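Local structure of cytochrome P450 monooxygenase (Rhodococcus sp. ECU0066, 6KBH) at residues A[147-152]-A[396-401]; A[182-187]-A[404-409]. The protein probably carries out heme-dependent monooxygenation as a self-sufficient cytochrome P450, with flavin (FMN) and [2Fe-2S] modules in the same chain as the heme. All blocks are in the same frame, centred on the assembly; numbering follows the deposited sequence.

Contact 1 of 2, residues A[147-152]-A[396-401]. With HEM (protoporphyrin IX containing Fe), chain C.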
ATOM      1  N   ALA A 147       4.171  -6.351   9.747  1.00 88.37           N
ATOM      2  CA  ALA A 147       3.943  -7.067  10.999  1.00 92.26           C
ATOM      3  C   ALA A 147       5.034  -6.758  12.018  1.00 90.44           C
ATOM      4  O   ALA A 147       4.747  -6.545  13.202  1.00 93.14           O
ATOM      5  CB  ALA A 147       3.861  -8.572  10.740  1.00 77.69           C
ATOM      6  N   ALA A 148       6.294  -6.721  11.577  1.00 86.97           N
ATOM      7  CA  ALA A 148       7.383  -6.413  12.497  1.00 81.71           C
ATOM      8  C   ALA A 148       7.371  -4.951  12.914  1.00 77.56           C
ATOM      9  O   ALA A 148       7.760  -4.626  14.041  1.00 87.71           O
ATOM     10  CB  ALA A 148       8.726  -6.762  11.865  1.00 70.37           C
ATOM     11  N   LEU A 149       6.937  -4.059  12.024  1.00 85.62           N
ATOM     12  CA  LEU A 149       6.922  -2.637  12.334  1.00 87.17           C
ATOM     13  C   LEU A 149       5.841  -2.263  13.339  1.00 87.54           C
ATOM     14  O   LEU A 149       5.883  -1.150  13.877  1.00 88.22           O
ATOM     15  CB  LEU A 149       6.737  -1.824  11.050  1.00 92.87           C
ATOM     16  CG  LEU A 149       7.924  -1.771  10.083  1.00 88.16           C
ATOM     17  CD1 LEU A 149       7.484  -1.254   8.724  1.00 74.83           C
ATOM     18  CD2 LEU A 149       9.042  -0.907  10.646  1.00 80.29           C
ATOM     19  N   ALA A 150       4.886  -3.157  13.612  1.00 90.79           N
ATOM     20  CA  ALA A 150       3.814  -2.833  14.550  1.00 91.10           C
ATOM     21  C   ALA A 150       4.353  -2.536  15.945  1.00 87.78           C
ATOM     22  O   ALA A 150       3.737  -1.770  16.695  1.00 85.89           O
ATOM     23  CB  ALA A 150       2.797  -3.972  14.602  1.00 77.81           C
ATOM     24  N   HIS A 151       5.496  -3.125  16.309  1.00 88.11           N
ATOM     25  CA  HIS A 151       6.092  -2.836  17.610  1.00 89.92           C
ATOM     26  C   HIS A 151       6.531  -1.380  17.712  1.00 90.12           C
ATOM     27  O   HIS A 151       6.425  -0.764  18.778  1.00 88.95           O
ATOM     28  CB  HIS A 151       7.280  -3.761  17.867  1.00 88.33           C
ATOM     29  CG  HIS A 151       8.183  -3.284  18.962  1.00100.96           C
ATOM     30  ND1 HIS A 151       9.419  -2.724  18.719  1.00108.48           N
ATOM     31  CD2 HIS A 151       8.021  -3.269  20.306  1.00104.87           C
ATOM     32  CE1 HIS A 151       9.982  -2.391  19.866  1.00104.25           C
ATOM     33  NE2 HIS A 151       9.154  -2.710  20.845  1.00112.73           N
ATOM     34  N   HIS A 152       7.029  -0.809  16.613  1.00 91.56           N
ATOM     35  CA  HIS A 152       7.630   0.518  16.654  1.00 90.33           C
ATOM     36  C   HIS A 152       6.613   1.650  16.559  1.00 84.50           C
ATOM     37  O   HIS A 152       6.996   2.811  16.735  1.00 87.80           O
ATOM     38  CB  HIS A 152       8.659   0.663  15.531  1.00 81.52           C
ATOM     39  CG  HIS A 152       9.873  -0.195  15.706  1.00 80.62           C
ATOM     40  ND1 HIS A 152      10.777  -0.008  16.729  1.00 83.24           N
ATOM     41  CD2 HIS A 152      10.338  -1.242  14.982  1.00 80.61           C
ATOM     42  CE1 HIS A 152      11.744  -0.903  16.631  1.00 82.15           C
ATOM     43  NE2 HIS A 152      11.500  -1.664  15.579  1.00 78.84           N
ATOM     44  N   LYS A 396      10.411   1.049   3.186  1.00 70.23           N
ATOM     45  CA  LYS A 396       9.333   1.832   2.590  1.00 70.42           C
ATOM     46  C   LYS A 396       8.131   1.922   3.524  1.00 75.23           C
ATOM     47  O   LYS A 396       7.518   2.987   3.653  1.00 73.54           O
ATOM     48  CB  LYS A 396       8.927   1.239   1.237  1.00 72.12           C
ATOM     49  CG  LYS A 396       8.388  -0.188   1.270  1.00 68.04           C
ATOM     50  CD  LYS A 396       7.850  -0.577  -0.100  1.00 75.30           C
ATOM     51  CE  LYS A 396       7.273  -1.979  -0.110  1.00 80.95           C
ATOM     52  NZ  LYS A 396       6.671  -2.308  -1.434  1.00 83.55           N
ATOM     53  N   ASN A 397       7.791   0.822   4.199  1.00 70.50           N
ATOM     54  CA  ASN A 397       6.672   0.862   5.129  1.00 78.02           C
ATOM     55  C   ASN A 397       7.038   1.559   6.432  1.00 77.19           C
ATOM     56  O   ASN A 397       6.161   2.134   7.088  1.00 75.68           O
ATOM     57  CB  ASN A 397       6.164  -0.553   5.401  1.00 78.20           C
ATOM     58  CG  ASN A 397       5.603  -1.207   4.161  1.00 74.53           C
ATOM     59  OD1 ASN A 397       4.440  -1.015   3.822  1.00 85.32           O
ATOM     60  ND2 ASN A 397       6.432  -1.969   3.468  1.00 87.16           N
ATOM     61  N   LEU A 398       8.311   1.520   6.826  1.00 72.43           N
ATOM     62  CA  LEU A 398       8.747   2.352   7.940  1.00 69.08           C
ATOM     63  C   LEU A 398       8.594   3.827   7.599  1.00 78.48           C
ATOM     64  O   LEU A 398       8.121   4.618   8.425  1.00 79.46           O
ATOM     65  CB  LEU A 398      10.195   2.027   8.309  1.00 70.65           C
ATOM     66  CG  LEU A 398      10.822   2.893   9.405  1.00 75.34           C
ATOM     67  CD1 LEU A 398       9.964   2.882  10.661  1.00 69.57           C
ATOM     68  CD2 LEU A 398      12.238   2.432   9.715  1.00 72.02           C
ATOM     69  N   ALA A 399       8.974   4.212   6.379  1.00 78.15           N
ATOM     70  CA  ALA A 399       8.779   5.591   5.942  1.00 80.53           C
ATOM     71  C   ALA A 399       7.304   5.891   5.705  1.00 76.28           C
ATOM     72  O   ALA A 399       6.840   7.002   5.985  1.00 75.74           O
ATOM     73  CB  ALA A 399       9.595   5.864   4.678  1.00 70.64           C
ATOM     74  N   ARG A 400       6.553   4.918   5.186  1.00 65.86           N
ATOM     75  CA  ARG A 400       5.121   5.117   4.984  1.00 74.57           C
ATOM     76  C   ARG A 400       4.410   5.361   6.309  1.00 83.99           C
ATOM     77  O   ARG A 400       3.576   6.267   6.422  1.00 86.03           O
ATOM     78  CB  ARG A 400       4.520   3.908   4.269  1.00 79.75           C
ATOM     79  CG  ARG A 400       4.597   3.964   2.762  1.00 70.65           C
ATOM     80  CD  ARG A 400       4.309   2.601   2.166  1.00 70.23           C
ATOM     81  NE  ARG A 400       4.081   2.673   0.729  1.00 65.17           N
ATOM     82  CZ  ARG A 400       4.078   1.618  -0.079  1.00 80.71           C
ATOM     83  NH1 ARG A 400       4.291   0.404   0.414  1.00 82.31           N
ATOM     84  NH2 ARG A 400       3.860   1.774  -1.378  1.00 80.83           N
ATOM     85  N   MET A 401       4.716   4.544   7.320  1.00 76.85           N
ATOM     86  CA  MET A 401       4.155   4.759   8.649  1.00 83.20           C
ATOM     87  C   MET A 401       4.559   6.123   9.190  1.00 84.76           C
ATOM     88  O   MET A 401       3.722   6.891   9.682  1.00 83.78           O
ATOM     89  CB  MET A 401       4.618   3.647   9.594  1.00 82.07           C
ATOM     90  CG  MET A 401       4.410   3.964  11.062  1.00 78.00           C
ATOM     91  SD  MET A 401       5.325   2.901  12.192  1.00 85.06           S
ATOM     92  CE  MET A 401       4.392   1.380  12.041  1.00 84.90           C
TER
HETATM   93  CHA HEM C 802      16.943   1.152  -1.262  1.00 72.55           C
HETATM   94  CHB HEM C 802      14.103   5.299  -1.690  1.00 63.93           C
HETATM   95  CHC HEM C 802      13.288   5.347   3.539  1.00 71.37           C
HETATM   96  CHD HEM C 802      16.107   1.235   3.924  1.00 75.61           C
HETATM   97  C1A HEM C 802      16.158   2.343  -1.589  1.00 72.69           C
HETATM   98  C2A HEM C 802      16.180   2.631  -3.028  1.00 58.52           C
HETATM   99  C3A HEM C 802      15.390   3.776  -3.149  1.00 62.31           C
HETATM  100  C4A HEM C 802      14.964   4.082  -1.758  1.00 54.12           C
HETATM  101  CMA HEM C 802      15.064   4.517  -4.408  1.00 59.17           C
HETATM  102  CAA HEM C 802      16.856   1.876  -4.131  1.00 61.54           C
HETATM  103  CBA HEM C 802      15.937   1.058  -4.983  1.00 63.91           C
HETATM  104  CGA HEM C 802      16.511   0.089  -5.961  1.00 66.22           C
HETATM  105  O1A HEM C 802      17.726   0.356  -6.157  1.00 78.76           O
HETATM  106  O2A HEM C 802      15.619  -0.727  -6.323  1.00 62.93           O
HETATM  107  C1B HEM C 802      13.612   5.724  -0.342  1.00 62.92           C
HETATM  108  C2B HEM C 802      12.713   6.939  -0.076  1.00 72.66           C
HETATM  109  C3B HEM C 802      12.459   6.945   1.561  1.00 59.53           C
HETATM  110  C4B HEM C 802      13.232   5.752   2.092  1.00 64.04           C
HETATM  111  CMB HEM C 802      12.189   7.905  -1.084  1.00 76.81           C
HETATM  112  CAB HEM C 802      11.664   7.919   2.362  1.00 62.85           C
HETATM  113  CBB HEM C 802      10.264   8.196   1.939  1.00 68.12           C
HETATM  114  C1C HEM C 802      14.098   4.128   3.820  1.00 75.70           C
HETATM  115  C2C HEM C 802      14.077   3.857   5.234  1.00 69.59           C
HETATM  116  C3C HEM C 802      14.853   2.727   5.369  1.00 74.99           C
HETATM  117  C4C HEM C 802      15.263   2.424   4.006  1.00 70.29           C
HETATM  118  CMC HEM C 802      13.374   4.620   6.307  1.00 69.16           C
HETATM  119  CAC HEM C 802      15.153   1.993   6.639  1.00 78.89           C
HETATM  120  CBC HEM C 802      16.509   2.051   7.247  1.00 75.69           C
HETATM  121  C1D HEM C 802      16.469   1.022   2.518  1.00 63.44           C
HETATM  122  C2D HEM C 802      17.339  -0.187   2.333  1.00 60.68           C
HETATM  123  C3D HEM C 802      17.608  -0.219   0.706  1.00 66.16           C
HETATM  124  C4D HEM C 802      16.848   0.975   0.201  1.00 67.02           C
HETATM  125  CMD HEM C 802      17.829  -1.113   3.391  1.00 76.36           C
HETATM  126  CAD HEM C 802      18.404  -1.216  -0.058  1.00 75.64           C
HETATM  127  CBD HEM C 802      17.724  -2.521  -0.317  1.00 59.85           C
HETATM  128  CGD HEM C 802      18.278  -3.368  -1.403  1.00 68.09           C
HETATM  129  O1D HEM C 802      18.998  -2.643  -2.130  1.00 73.85           O
HETATM  130  O2D HEM C 802      17.866  -4.552  -1.300  1.00 65.26           O
HETATM  131  NA  HEM C 802      15.422   3.222  -0.785  1.00 70.35           N
HETATM  132  NB  HEM C 802      13.866   4.973   0.935  1.00 67.37           N
HETATM  133  NC  HEM C 802      14.824   3.257   3.040  1.00 75.22           N
HETATM  134  ND  HEM C 802      16.062   1.797   1.260  1.00 64.76           N
HETATM  135 FE   HEM C 802      15.068   3.502   1.117  1.00 75.70          FE

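Contact 2 of 2, residues A[182-187]-A[404-409]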
ATOM      1  N   GLU A 182      14.657  16.102  12.172  1.00 93.37           N
ATOM      2  CA  GLU A 182      15.136  15.361  13.332  1.00 93.29           C
ATOM      3  C   GLU A 182      14.433  14.020  13.509  1.00 95.59           C
ATOM      4  O   GLU A 182      15.099  12.992  13.678  1.00 96.79           O
ATOM      5  CB  GLU A 182      14.962  16.207  14.597  1.00 93.01           C
ATOM      6  CG  GLU A 182      15.754  17.507  14.611  1.00 93.48           C
ATOM      7  CD  GLU A 182      17.249  17.294  14.756  1.00 99.89           C
ATOM      8  OE1 GLU A 182      17.677  16.144  14.994  1.00103.87           O
ATOM      9  OE2 GLU A 182      17.998  18.285  14.642  1.00111.30           O
ATOM     10  N   VAL A 183      13.096  14.015  13.484  1.00 90.74           N
ATOM     11  CA  VAL A 183      12.342  12.829  13.903  1.00 87.53           C
ATOM     12  C   VAL A 183      12.749  11.572  13.121  1.00 91.28           C
ATOM     13  O   VAL A 183      12.975  10.533  13.752  1.00 99.54           O
ATOM     14  CB  VAL A 183      10.839  13.099  13.843  1.00 86.51           C
ATOM     15  CG1 VAL A 183      10.071  11.884  14.340  1.00 90.03           C
ATOM     16  CG2 VAL A 183      10.477  14.316  14.667  1.00 84.09           C
ATOM     17  N   PRO A 184      12.848  11.603  11.785  1.00 95.62           N
ATOM     18  CA  PRO A 184      13.246  10.367  11.083  1.00 92.58           C
ATOM     19  C   PRO A 184      14.600   9.830  11.501  1.00 86.68           C
ATOM     20  O   PRO A 184      14.837   8.621  11.397  1.00 91.20           O
ATOM     21  CB  PRO A 184      13.228  10.785   9.605  1.00 86.43           C
ATOM     22  CG  PRO A 184      12.253  11.896   9.553  1.00 83.83           C
ATOM     23  CD  PRO A 184      12.459  12.653  10.830  1.00 87.81           C
ATOM     24  N   LEU A 185      15.495  10.691  11.980  1.00 91.11           N
ATOM     25  CA  LEU A 185      16.795  10.221  12.439  1.00 90.81           C
ATOM     26  C   LEU A 185      16.659   9.409  13.721  1.00 89.22           C
ATOM     27  O   LEU A 185      17.278   8.349  13.864  1.00 91.19           O
ATOM     28  CB  LEU A 185      17.734  11.410  12.640  1.00 84.27           C
ATOM     29  CG  LEU A 185      19.148  11.110  13.133  1.00 84.61           C
ATOM     30  CD1 LEU A 185      19.857  10.147  12.192  1.00 81.04           C
ATOM     31  CD2 LEU A 185      19.938  12.402  13.279  1.00 89.69           C
ATOM     32  N   THR A 186      15.842   9.890  14.666  1.00 89.40           N
ATOM     33  CA  THR A 186      15.708   9.207  15.950  1.00 96.46           C
ATOM     34  C   THR A 186      15.025   7.852  15.793  1.00 97.15           C
ATOM     35  O   THR A 186      15.489   6.850  16.350  1.00 95.95           O
ATOM     36  CB  THR A 186      14.939  10.078  16.949  1.00 99.24           C
ATOM     37  OG1 THR A 186      13.695  10.499  16.375  1.00102.60           O
ATOM     38  CG2 THR A 186      15.762  11.301  17.358  1.00 89.84           C
ATOM     39  N   VAL A 187      13.917   7.797  15.046  1.00 88.79           N
ATOM     40  CA  VAL A 187      13.217   6.521  14.918  1.00 94.47           C
ATOM     41  C   VAL A 187      14.074   5.522  14.154  1.00 90.45           C
ATOM     42  O   VAL A 187      13.990   4.312  14.397  1.00 86.36           O
ATOM     43  CB  VAL A 187      11.835   6.698  14.255  1.00 93.05           C
ATOM     44  CG1 VAL A 187      11.108   7.911  14.818  1.00 92.65           C
ATOM     45  CG2 VAL A 187      11.959   6.771  12.757  1.00 88.49           C
ATOM     46  N   GLN A 404       2.708   8.977   7.575  1.00 93.59           N
ATOM     47  CA  GLN A 404       1.292   8.933   7.933  1.00 84.20           C
ATOM     48  C   GLN A 404       1.013   9.542   9.302  1.00 85.49           C
ATOM     49  O   GLN A 404       0.009  10.229   9.485  1.00 88.16           O
ATOM     50  CB  GLN A 404       0.795   7.492   7.891  1.00 88.28           C
ATOM     51  CG  GLN A 404       0.147   7.097   6.592  1.00 84.83           C
ATOM     52  CD  GLN A 404       0.041   5.607   6.485  1.00 92.30           C
ATOM     53  OE1 GLN A 404       1.022   4.937   6.193  1.00 98.75           O
ATOM     54  NE2 GLN A 404      -1.140   5.068   6.759  1.00 95.74           N
ATOM     55  N   ILE A 405       1.876   9.284  10.281  1.00 82.77           N
ATOM     56  CA  ILE A 405       1.663   9.817  11.624  1.00 92.44           C
ATOM     57  C   ILE A 405       2.076  11.283  11.715  1.00 97.77           C
ATOM     58  O   ILE A 405       1.407  12.080  12.388  1.00101.74           O
ATOM     59  CB  ILE A 405       2.366   8.942  12.681  1.00 91.45           C
ATOM     60  CG1 ILE A 405       2.125   7.478  12.415  1.00103.25           C
ATOM     61  CG2 ILE A 405       1.801   9.246  14.041  1.00102.87           C
ATOM     62  CD1 ILE A 405       3.188   6.576  12.965  1.00 97.88           C
ATOM     63  N   PHE A 406       3.212  11.635  11.113  1.00 94.21           N
ATOM     64  CA  PHE A 406       3.546  13.041  10.976  1.00 93.14           C
ATOM     65  C   PHE A 406       2.341  13.821  10.472  1.00 93.85           C
ATOM     66  O   PHE A 406       1.947  14.845  11.053  1.00 95.61           O
ATOM     67  CB  PHE A 406       4.712  13.247  10.003  1.00 89.11           C
ATOM     68  CG  PHE A 406       6.024  12.641  10.421  1.00 87.13           C
ATOM     69  CD1 PHE A 406       6.250  12.267  11.736  1.00 93.70           C
ATOM     70  CD2 PHE A 406       7.045  12.482   9.501  1.00 87.70           C
ATOM     71  CE1 PHE A 406       7.467  11.724  12.107  1.00 94.08           C
ATOM     72  CE2 PHE A 406       8.266  11.940   9.867  1.00 87.59           C
ATOM     73  CZ  PHE A 406       8.474  11.565  11.174  1.00 93.61           C
ATOM     74  N   LEU A 407       1.755  13.343   9.385  1.00 92.89           N
ATOM     75  CA  LEU A 407       0.628  13.996   8.751  1.00 96.37           C
ATOM     76  C   LEU A 407      -0.696  13.709   9.445  1.00102.70           C
ATOM     77  O   LEU A 407      -1.717  14.263   9.031  1.00112.20           O
ATOM     78  CB  LEU A 407       0.544  13.588   7.276  1.00101.20           C
ATOM     79  CG  LEU A 407      -0.430  14.367   6.388  1.00105.83           C
ATOM     80  CD1 LEU A 407      -0.092  15.857   6.395  1.00114.64           C
ATOM     81  CD2 LEU A 407      -0.461  13.809   4.976  1.00101.73           C
ATOM     82  N   GLU A 408      -0.747  12.874  10.482  1.00 99.62           N
ATOM     83  CA  GLU A 408      -2.024  12.934  11.179  1.00101.25           C
ATOM     84  C   GLU A 408      -1.971  13.910  12.345  1.00 99.48           C
ATOM     85  O   GLU A 408      -2.924  14.670  12.544  1.00100.72           O
ATOM     86  CB  GLU A 408      -2.511  11.547  11.633  1.00101.52           C
ATOM     87  CG  GLU A 408      -1.725  10.805  12.682  1.00105.65           C
ATOM     88  CD  GLU A 408      -2.628   9.913  13.529  1.00102.16           C
ATOM     89  OE1 GLU A 408      -3.607  10.431  14.110  1.00104.90           O
ATOM     90  OE2 GLU A 408      -2.353   8.700  13.626  1.00 94.46           O
ATOM     91  N   GLU A 409      -0.855  13.968  13.076  1.00101.58           N
ATOM     92  CA  GLU A 409      -0.774  14.900  14.195  1.00106.78           C
ATOM     93  C   GLU A 409      -0.873  16.350  13.731  1.00109.01           C
ATOM     94  O   GLU A 409      -1.554  17.163  14.366  1.00113.45           O
ATOM     95  CB  GLU A 409       0.514  14.693  14.985  1.00101.74           C
ATOM     96  CG  GLU A 409       0.491  15.490  16.276  1.00109.61           C
ATOM     97  CD  GLU A 409       1.590  15.126  17.247  1.00117.69           C
ATOM     98  OE1 GLU A 409       2.534  14.413  16.851  1.00117.65           O
ATOM     99  OE2 GLU A 409       1.495  15.546  18.422  1.00120.44           O
TER

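Contact 1 of 2, residues A[147-152]-A[396-401]
Leu-149 reaches from the short helix 146-149 onto the beginning of helix 396-413, where Asn-397, Leu-398 and Met-401 receive it. Its chi1 of -72° places CG opposite the carbonyl carbon, and the two methyls then divide between backbone and side chain. CD1 lies at the backbone of Asn-397 and Leu-398, 3.5 Å from Leu-398 N and 3.6 Å from Asn-397 CB. CD2 turns to the side chain of Leu-398, 3.9 Å from its CD1 and at the same separation from its CB. The side chain of Leu-149 crosses those of Asn-397 and Leu-398 at about a right angle. Asn-397 contributes CB, while its amide leads away from the contact.

Met-401 comes in beside the base of Leu-149. Its CG is anti to the backbone N (chi1 164°) and the chain stays extended to SD; a bend at chi3 of -73° then carries CE to 3.5 Å from Leu-149 O and 4.1 Å from Leu-149 CB. That carbonyl accepts a hydrogen bond from His-152 N at 3.0 Å, and the thioether methyl packs beside it. Phe-191 of helix 183-192 touches both leucines, and Met-401 also rests on Glu-153 and Val-156 of helix 153-164.

This part of the helix also faces the heme. Ala-399 CB packs 3.7 Å from HEM CBB, while Lys-396 and Arg-400 form salt bridges with Asp-730 of the 2Fe-2S domain. The arrangement belongs to the proximal side of the P450 fold: the start of the L helix, just after the axial ligand Cys-393, packed against the connection between the C and D helices.

Contact 2 of 2, residues A[182-187]-A[404-409]
Phe-406 has CG anti to its carbonyl carbon (chi1 -64°), which projects the ring from helix 396-413 toward helix 183-192; Val-183, with CG1 opposite its own backbone N (chi1 -177°), turns that methyl to meet it. The pair lies in the four-helix bundle of the P450 core, where helices 153-164, 183-192 and 396-413 correspond to helices D, E and L, and 284-300 to the C-terminal part of the long central helix of the fold.

The ring takes its partners at its outer end. Val-183 CG1 stands 3.4 Å from Phe-406 CE1 and 3.6 Å from CZ of the same ring, and the two side chains run past one another in opposite senses. Pro-184 adds a looser contact from the edge, close to the ring plane, with its CG 4.0 Å from Phe-406 CE2. All three residues are buried and the meeting is wholly apolar.

The side chain of Phe-406 also touches Thr-160 of helix 153-164 and Ser-291 of helix 284-300, so it has neighbours on each of the other three bundle helices. Val-183 packs on Tyr-163 and Pro-184 on Thr-287, extending the same junction.

Near the N-terminal end of helix 183-192, two donors grip one carbonyl: Val-187 N bonds to Val-183 O at 3.2 Å, and Thr-186 OG1 reaches that oxygen at 2.7 Å, tilted 19° from the carbonyl plane.

How the contacts relate
Both contacts are buried, and both use helix 396-413: contact 1 its beginning beside the heme, contact 2 a later part inside the helical bundle, their centres about 12 Å apart. Helix 183-192 flanks contact 1 through Phe-191 and supplies one side of contact 2. Contact 1 buries more surface (223 against 116 Å²) and mixes methyl packing with backbone atoms, whereas contact 2 is a phenyl ring against two aliphatic side chains. The charged residues of the segments differ too: Arg-400 also pairs with Glu-320 of helix 315-325, while Glu-408 and Glu-409 pair with Arg-157 and Arg-161 of helix 153-164.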